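Local coordinates for protein suppressor of RNA silencing p3 (Rice hoja blanca virus, PDB 3AJF) that suppresses RNA-mediated gene silencing in the infected host, presumably by binding double-stranded RNA, and is represented here by its helical domain, at residues Ile17-Leu22 with Ile60-His65; Ser21-Ile26 with Leu75-Leu80. All coordinates share one frame; numbering follows the deposited sequence.

Contacts 1 and 2 lie side by side in the hydrophobic core, their centres about 4 Å apart. Both start from helix 17-30 and share S21 and L22; contact 1 packs that helix against the last turns of helix 49-64, contact 2 against helix 74-85, the next helix in the chain. L19 ties the two together: its CD1 branch serves contact 1, while its CD2 lies 3.8 Å from CB of P76 in contact 2. The next residue, L20, brings its CD2 to 3.8 Å from L80 CD1. Away from helix 17-30, L63 CD1 rests 3.7 Å from T78 OG1. Around both contacts, residues of the last two helices also reach the second subunit of the homodimer.

Contact 1 (Ile17-Leu22 with Ile60-His65)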
ATOM      1  N   ILE A  17      12.574  11.826   9.488  1.00 26.53           N
ATOM      2  CA  ILE A  17      13.640  10.803   9.432  1.00 27.25           C
ATOM      3  C   ILE A  17      13.457   9.664  10.469  1.00 26.35           C
ATOM      4  O   ILE A  17      13.751   8.477  10.184  1.00 26.49           O
ATOM      5  CB  ILE A  17      15.066  11.479   9.476  1.00 28.92           C
ATOM      6  CG1 ILE A  17      16.180  10.482   9.112  1.00 31.68           C
ATOM      7  CG2 ILE A  17      15.315  12.141  10.818  1.00 30.93           C
ATOM      8  CD1 ILE A  17      16.276  10.167   7.611  1.00 34.58           C
ATOM      9  N   ASP A  18      12.911  10.013  11.637  1.00 25.38           N
ATOM     10  CA  ASP A  18      12.579   9.029  12.656  1.00 24.19           C
ATOM     11  C   ASP A  18      11.443   8.112  12.230  1.00 22.44           C
ATOM     12  O   ASP A  18      11.339   6.994  12.760  1.00 21.20           O
ATOM     13  CB  ASP A  18      12.237   9.695  13.975  1.00 26.39           C
ATOM     14  CG  ASP A  18      13.461  10.406  14.627  1.00 30.36           C
ATOM     15  OD1 ASP A  18      14.625  10.134  14.239  1.00 34.09           O
ATOM     16  OD2 ASP A  18      13.244  11.213  15.551  1.00 34.54           O
ATOM     17  N   LEU A  19      10.600   8.576  11.289  1.00 20.61           N
ATOM     18  CA  LEU A  19       9.553   7.718  10.732  1.00 19.11           C
ATOM     19  C   LEU A  19      10.176   6.604   9.904  1.00 17.98           C
ATOM     20  O   LEU A  19       9.770   5.443  10.010  1.00 17.63           O
ATOM     21  CB  LEU A  19       8.524   8.504   9.891  1.00 18.51           C
ATOM     22  CG  LEU A  19       7.504   7.644   9.091  1.00 19.28           C
ATOM     23  CD1 LEU A  19       6.706   6.626   9.981  1.00 17.50           C
ATOM     24  CD2 LEU A  19       6.533   8.501   8.356  1.00 18.19           C
ATOM     25  N   LEU A  20      11.142   6.946   9.060  1.00 18.85           N
ATOM     26  CA  LEU A  20      11.835   5.910   8.282  1.00 18.52           C
ATOM     27  C   LEU A  20      12.565   4.912   9.177  1.00 19.06           C
ATOM     28  O   LEU A  20      12.585   3.711   8.884  1.00 19.10           O
ATOM     29  CB  LEU A  20      12.777   6.517   7.232  1.00 19.60           C
ATOM     30  CG  LEU A  20      12.122   7.308   6.077  1.00 19.54           C
ATOM     31  CD1 LEU A  20      13.202   8.004   5.218  1.00 22.49           C
ATOM     32  CD2 LEU A  20      11.235   6.432   5.208  1.00 20.88           C
ATOM     33  N   SER A  21      13.156   5.397  10.266  1.00 19.25           N
ATOM     34  CA  SER A  21      13.806   4.519  11.236  1.00 20.67           C
ATOM     35  C   SER A  21      12.820   3.607  11.928  1.00 20.28           C
ATOM     36  O   SER A  21      13.114   2.418  12.147  1.00 20.68           O
ATOM     37  CB  SER A  21      14.510   5.338  12.321  1.00 21.70           C
ATOM     38  OG  SER A  21      15.529   6.098  11.730  1.00 26.39           O
ATOM     39  N   LEU A  22      11.689   4.176  12.349  1.00 20.02           N
ATOM     40  CA  LEU A  22      10.661   3.390  13.036  1.00 19.13           C
ATOM     41  C   LEU A  22      10.095   2.290  12.114  1.00 18.45           C
ATOM     42  O   LEU A  22       9.915   1.144  12.558  1.00 18.04           O
ATOM     43  CB  LEU A  22       9.535   4.307  13.522  1.00 20.11           C
ATOM     44  CG  LEU A  22       8.342   3.623  14.196  1.00 19.50           C
ATOM     45  CD1 LEU A  22       8.778   2.915  15.521  1.00 20.96           C
ATOM     46  CD2 LEU A  22       7.202   4.614  14.392  1.00 19.36           C
ATOM     47  N   ILE A  60       1.278  -0.672   6.200  1.00 11.35           N
ATOM     48  CA  ILE A  60      -0.185  -0.783   6.327  1.00 11.66           C
ATOM     49  C   ILE A  60      -0.577  -1.269   7.744  1.00 11.96           C
ATOM     50  O   ILE A  60      -1.510  -0.744   8.354  1.00 11.54           O
ATOM     51  CB  ILE A  60      -0.792  -1.682   5.232  1.00 11.35           C
ATOM     52  CG1 ILE A  60      -0.621  -0.976   3.844  1.00 12.33           C
ATOM     53  CG2 ILE A  60      -2.304  -1.987   5.528  1.00 11.83           C
ATOM     54  CD1 ILE A  60      -0.951  -1.873   2.591  1.00 14.25           C
ATOM     55  N   TRP A  61       0.161  -2.242   8.267  1.00 11.87           N
ATOM     56  CA  TRP A  61      -0.035  -2.647   9.668  1.00 13.36           C
ATOM     57  C   TRP A  61       0.105  -1.471  10.654  1.00 13.42           C
ATOM     58  O   TRP A  61      -0.742  -1.290  11.540  1.00 13.99           O
ATOM     59  CB  TRP A  61       0.851  -3.843  10.073  1.00 12.54           C
ATOM     60  CG  TRP A  61       0.688  -4.115  11.535  1.00 13.10           C
ATOM     61  CD1 TRP A  61      -0.227  -4.959  12.130  1.00 13.83           C
ATOM     62  CD2 TRP A  61       1.430  -3.516  12.583  1.00 12.29           C
ATOM     63  NE1 TRP A  61      -0.069  -4.927  13.507  1.00 13.86           N
ATOM     64  CE2 TRP A  61       0.928  -4.032  13.809  1.00 13.49           C
ATOM     65  CE3 TRP A  61       2.495  -2.603  12.617  1.00 14.32           C
ATOM     66  CZ2 TRP A  61       1.446  -3.651  15.054  1.00 13.17           C
ATOM     67  CZ3 TRP A  61       3.021  -2.225  13.871  1.00 16.04           C
ATOM     68  CH2 TRP A  61       2.479  -2.743  15.072  1.00 14.42           C
HETATM   69  N   MSE A  62       1.156  -0.672  10.497  1.00 14.00           N
HETATM   70  CA  MSE A  62       1.397   0.496  11.351  1.00 16.81           C
HETATM   71  C   MSE A  62       0.239   1.499  11.298  1.00 16.97           C
HETATM   72  O   MSE A  62      -0.044   2.181  12.299  1.00 19.35           O
HETATM   73  CB  MSE A  62       2.684   1.211  10.953  1.00 16.15           C
HETATM   74  CG  MSE A  62       3.974   0.444  11.189  1.00 16.83           C
HETATM   75 SE   MSE A  62       5.560   1.170  10.267  1.00 26.21          SE
HETATM   76  CE  MSE A  62       5.882   2.933  11.160  1.00  9.93           C
ATOM     77  N   LEU A  63      -0.389   1.644  10.125  1.00 14.90           N
ATOM     78  CA  LEU A  63      -1.511   2.579   9.968  1.00 15.04           C
ATOM     79  C   LEU A  63      -2.841   2.000  10.459  1.00 14.45           C
ATOM     80  O   LEU A  63      -3.730   2.744  10.896  1.00 16.34           O
ATOM     81  CB  LEU A  63      -1.657   2.994   8.498  1.00 13.69           C
ATOM     82  CG  LEU A  63      -0.531   3.876   7.958  1.00 13.86           C
ATOM     83  CD1 LEU A  63      -0.471   3.883   6.402  1.00 14.77           C
ATOM     84  CD2 LEU A  63      -0.721   5.285   8.535  1.00 13.15           C
ATOM     85  N   SER A  64      -2.998   0.693  10.342  1.00 14.00           N
ATOM     86  CA  SER A  64      -4.290   0.074  10.591  1.00 14.88           C
ATOM     87  C   SER A  64      -4.400  -0.480  12.009  1.00 16.44           C
ATOM     88  O   SER A  64      -5.512  -0.639  12.520  1.00 15.87           O
ATOM     89  CB  SER A  64      -4.555  -1.027   9.562  1.00 15.08           C
ATOM     90  OG  SER A  64      -3.621  -2.100   9.671  1.00 14.59           O
ATOM     91  N   HIS A  65      -3.261  -0.803  12.628  1.00 16.47           N
ATOM     92  CA  HIS A  65      -3.292  -1.533  13.920  1.00 17.62           C
ATOM     93  C   HIS A  65      -2.555  -0.823  15.048  1.00 18.33           C
ATOM     94  O   HIS A  65      -2.937  -0.962  16.206  1.00 18.85           O
ATOM     95  CB  HIS A  65      -2.737  -2.951  13.786  1.00 16.98           C
ATOM     96  CG  HIS A  65      -3.610  -3.870  12.996  1.00 19.16           C
ATOM     97  ND1 HIS A  65      -4.497  -4.745  13.580  1.00 25.50           N
ATOM     98  CD2 HIS A  65      -3.732  -4.045  11.664  1.00 20.48           C
ATOM     99  CE1 HIS A  65      -5.143  -5.413  12.639  1.00 24.35           C
ATOM    100  NE2 HIS A  65      -4.686  -5.013  11.467  1.00 24.32           N
TER
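M62, present as selenomethionine, reaches across from helix 49-64 and sets its terminal CE between the side chains of L19 and L22 on helix 17-30. CE lies 4.0 Å from CD1 of L19 and 3.9 Å from CD2 of L22, so a single methyl group makes both closest approaches. The two leucine methyls are themselves 4.9 Å apart, from L19 CD1 to L22 CD2, and CE sits against both at once. The shape of the M62 chain explains its reach. Its CG lies beside the backbone N, the next bond is nearly extended, and a bend about the CG-SE bond (chi3 67°) turns CE towards the leucines. L19 and L22 have matching conformations: each holds CG opposite its own backbone N (chi1 171° and 177°), and in each a branch end, rather than CB, makes the contact. Their approaches differ, however. L19 meets M62 at a slant, whereas L22 and M62 pass alongside each other in opposing directions, and L22 CG is also 4.0 Å from CE. The backbones stay well apart, the nearest CA atoms, of L22 and M62, being 9.9 Å from each other. F23 and I26 of the same helix also touch M62, and L77 of helix 74-85 packs on it. Near the end of helix 49-64, S64 OG turns back onto O of I60 at 2.8 Å, coming from above the carbonyl plane; the same oxygen accepts S64 N. With L19, L22, F23 and I26 spaced three, four and seven residues along one helix, the long M62 side chain resembles a knob in the four-residue hole of knobs-into-holes packing, here within an all-helical core.

Contact 2 (Ser21-Ile26 with Leu75-Leu80); sequences SLFFDI and LPLTCL
F23 of helix 17-30 meets two leucines of helix 74-85, L77 and L80, with CD2 as the nearest ring atom to both. Just before them, P76 packs on L19 and on P16, which lies in the loop leading into helix 17-30. L77 comes next and extends CD1 to 4.4 Å from F23 CD2; its CG stands opposite the backbone N (chi1 -178°), which carries the branch out towards the ring. T78 and C79 turn to other neighbours: T78 OG1 is hydrogen-bonded to R74 O, and C79 is joined by a disulfide to C10, tying this helix to the strand at 9-10. One turn on from L77, L80 again offers CD1, also 4.4 Å from F23 CD2. The two leucine CD1 atoms are 4.3 Å apart and meet the ring obliquely. With chi2 at 10°, CD2 of F23 lies on the ring side remote from its own CA, where the leucines meet it. Around F23, the F39 ring meets it edge-to-face, the F55 ring lies at about 40° to it, and A59 of helix 49-64 touches it. Carbon meets carbon throughout and no hydrogen bond crosses, so this buried contact rests on dispersion and the exclusion of water.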
ATOM      1  N   SER A  21      13.156   5.397  10.266  1.00 19.25           N
ATOM      2  CA  SER A  21      13.806   4.519  11.236  1.00 20.67           C
ATOM      3  C   SER A  21      12.820   3.607  11.928  1.00 20.28           C
ATOM      4  O   SER A  21      13.114   2.418  12.147  1.00 20.68           O
ATOM      5  CB  SER A  21      14.510   5.338  12.321  1.00 21.70           C
ATOM      6  OG  SER A  21      15.529   6.098  11.730  1.00 26.39           O
ATOM      7  N   LEU A  22      11.689   4.176  12.349  1.00 20.02           N
ATOM      8  CA  LEU A  22      10.661   3.390  13.036  1.00 19.13           C
ATOM      9  C   LEU A  22      10.095   2.290  12.114  1.00 18.45           C
ATOM     10  O   LEU A  22       9.915   1.144  12.558  1.00 18.04           O
ATOM     11  CB  LEU A  22       9.535   4.307  13.522  1.00 20.11           C
ATOM     12  CG  LEU A  22       8.342   3.623  14.196  1.00 19.50           C
ATOM     13  CD1 LEU A  22       8.778   2.915  15.521  1.00 20.96           C
ATOM     14  CD2 LEU A  22       7.202   4.614  14.392  1.00 19.36           C
ATOM     15  N   PHE A  23       9.847   2.657  10.850  1.00 15.97           N
ATOM     16  CA  PHE A  23       9.323   1.749   9.795  1.00 15.25           C
ATOM     17  C   PHE A  23      10.335   0.609   9.660  1.00 14.65           C
ATOM     18  O   PHE A  23       9.958  -0.567   9.792  1.00 14.32           O
ATOM     19  CB  PHE A  23       9.156   2.555   8.490  1.00 14.18           C
ATOM     20  CG  PHE A  23       8.596   1.793   7.294  1.00 14.12           C
ATOM     21  CD1 PHE A  23       8.049   0.505   7.392  1.00 13.81           C
ATOM     22  CD2 PHE A  23       8.572   2.434   6.050  1.00 14.77           C
ATOM     23  CE1 PHE A  23       7.546  -0.142   6.267  1.00 15.56           C
ATOM     24  CE2 PHE A  23       8.037   1.794   4.911  1.00 17.96           C
ATOM     25  CZ  PHE A  23       7.526   0.497   5.026  1.00 14.77           C
ATOM     26  N   PHE A  24      11.612   0.947   9.472  1.00 15.25           N
ATOM     27  CA  PHE A  24      12.623  -0.089   9.318  1.00 15.76           C
ATOM     28  C   PHE A  24      12.672  -1.041  10.545  1.00 15.74           C
ATOM     29  O   PHE A  24      12.747  -2.275  10.409  1.00 15.50           O
ATOM     30  CB  PHE A  24      14.023   0.500   9.078  1.00 17.36           C
ATOM     31  CG  PHE A  24      15.088  -0.561   9.071  1.00 18.96           C
ATOM     32  CD1 PHE A  24      15.128  -1.491   8.036  1.00 20.23           C
ATOM     33  CD2 PHE A  24      15.963  -0.714  10.156  1.00 24.21           C
ATOM     34  CE1 PHE A  24      16.069  -2.546   8.032  1.00 19.77           C
ATOM     35  CE2 PHE A  24      16.927  -1.750  10.173  1.00 23.78           C
ATOM     36  CZ  PHE A  24      16.971  -2.666   9.094  1.00 21.52           C
ATOM     37  N   ASP A  25      12.611  -0.467  11.744  1.00 15.92           N
ATOM     38  CA  ASP A  25      12.700  -1.252  12.981  1.00 17.04           C
ATOM     39  C   ASP A  25      11.557  -2.270  13.075  1.00 15.81           C
ATOM     40  O   ASP A  25      11.766  -3.431  13.473  1.00 14.88           O
ATOM     41  CB  ASP A  25      12.651  -0.335  14.190  1.00 17.88           C
ATOM     42  CG  ASP A  25      13.962   0.347  14.453  1.00 23.73           C
ATOM     43  OD1 ASP A  25      14.966  -0.012  13.794  1.00 29.58           O
ATOM     44  OD2 ASP A  25      14.009   1.239  15.334  1.00 26.24           O
ATOM     45  N   ILE A  26      10.358  -1.815  12.719  1.00 14.30           N
ATOM     46  CA  ILE A  26       9.156  -2.641  12.797  1.00 15.04           C
ATOM     47  C   ILE A  26       9.223  -3.715  11.727  1.00 14.15           C
ATOM     48  O   ILE A  26       8.982  -4.881  12.013  1.00 15.19           O
ATOM     49  CB  ILE A  26       7.888  -1.741  12.682  1.00 13.67           C
ATOM     50  CG1 ILE A  26       7.710  -0.978  14.004  1.00 15.94           C
ATOM     51  CG2 ILE A  26       6.649  -2.552  12.328  1.00 15.39           C
ATOM     52  CD1 ILE A  26       6.614   0.106  14.026  1.00 16.33           C
ATOM     53  N   LEU A  75       0.295  11.077   7.707  1.00 17.32           N
ATOM     54  CA  LEU A  75       0.266  11.582   6.329  1.00 18.10           C
ATOM     55  C   LEU A  75       1.516  11.145   5.539  1.00 16.76           C
ATOM     56  O   LEU A  75       1.386  10.619   4.421  1.00 16.78           O
ATOM     57  CB  LEU A  75       0.067  13.107   6.298  1.00 19.64           C
ATOM     58  CG  LEU A  75       0.034  13.804   4.928  1.00 20.04           C
ATOM     59  CD1 LEU A  75      -0.965  13.120   3.989  1.00 22.71           C
ATOM     60  CD2 LEU A  75      -0.287  15.286   5.066  1.00 22.95           C
ATOM     61  N   PRO A  76       2.717  11.356   6.106  1.00 16.23           N
ATOM     62  CA  PRO A  76       3.903  10.861   5.394  1.00 15.73           C
ATOM     63  C   PRO A  76       3.939   9.337   5.199  1.00 15.33           C
ATOM     64  O   PRO A  76       4.393   8.878   4.147  1.00 15.18           O
ATOM     65  CB  PRO A  76       5.080  11.324   6.245  1.00 15.25           C
ATOM     66  CG  PRO A  76       4.503  11.924   7.515  1.00 17.71           C
ATOM     67  CD  PRO A  76       3.044  12.134   7.323  1.00 16.65           C
ATOM     68  N   LEU A  77       3.458   8.568   6.173  1.00 14.28           N
ATOM     69  CA  LEU A  77       3.522   7.129   6.049  1.00 14.40           C
ATOM     70  C   LEU A  77       2.528   6.654   4.990  1.00 14.72           C
ATOM     71  O   LEU A  77       2.828   5.760   4.202  1.00 14.06           O
ATOM     72  CB  LEU A  77       3.271   6.454   7.403  1.00 13.97           C
ATOM     73  CG  LEU A  77       3.353   4.928   7.475  1.00 13.61           C
ATOM     74  CD1 LEU A  77       4.682   4.421   6.890  1.00 12.57           C
ATOM     75  CD2 LEU A  77       3.173   4.477   8.926  1.00 13.25           C
ATOM     76  N   THR A  78       1.358   7.285   4.949  1.00 14.15           N
ATOM     77  CA  THR A  78       0.386   6.975   3.936  1.00 14.72           C
ATOM     78  C   THR A  78       0.933   7.352   2.565  1.00 15.38           C
ATOM     79  O   THR A  78       0.706   6.627   1.581  1.00 16.38           O
ATOM     80  CB  THR A  78      -0.937   7.738   4.216  1.00 15.59           C
ATOM     81  OG1 THR A  78      -1.496   7.255   5.445  1.00 15.93           O
ATOM     82  CG2 THR A  78      -1.931   7.531   3.104  1.00 15.36           C
ATOM     83  N   CYS A  79       1.635   8.479   2.494  1.00 16.20           N
ATOM     84  CA  CYS A  79       2.303   8.885   1.252  1.00 17.16           C
ATOM     85  C   CYS A  79       3.232   7.777   0.759  1.00 16.38           C
ATOM     86  O   CYS A  79       3.207   7.418  -0.425  1.00 16.31           O
ATOM     87  CB  CYS A  79       3.127  10.195   1.418  1.00 18.24           C
ATOM     88  SG  CYS A  79       3.732  10.872  -0.172  1.00 21.34           S
ATOM     89  N   LEU A  80       4.061   7.253   1.667  1.00 15.83           N
ATOM     90  CA  LEU A  80       5.000   6.174   1.327  1.00 15.05           C
ATOM     91  C   LEU A  80       4.257   4.934   0.785  1.00 15.29           C
ATOM     92  O   LEU A  80       4.640   4.353  -0.258  1.00 15.22           O
ATOM     93  CB  LEU A  80       5.824   5.805   2.570  1.00 15.09           C
ATOM     94  CG  LEU A  80       6.771   6.888   3.105  1.00 16.88           C
ATOM     95  CD1 LEU A  80       7.516   6.398   4.379  1.00 18.07           C
ATOM     96  CD2 LEU A  80       7.756   7.310   1.992  1.00 18.13           C
TER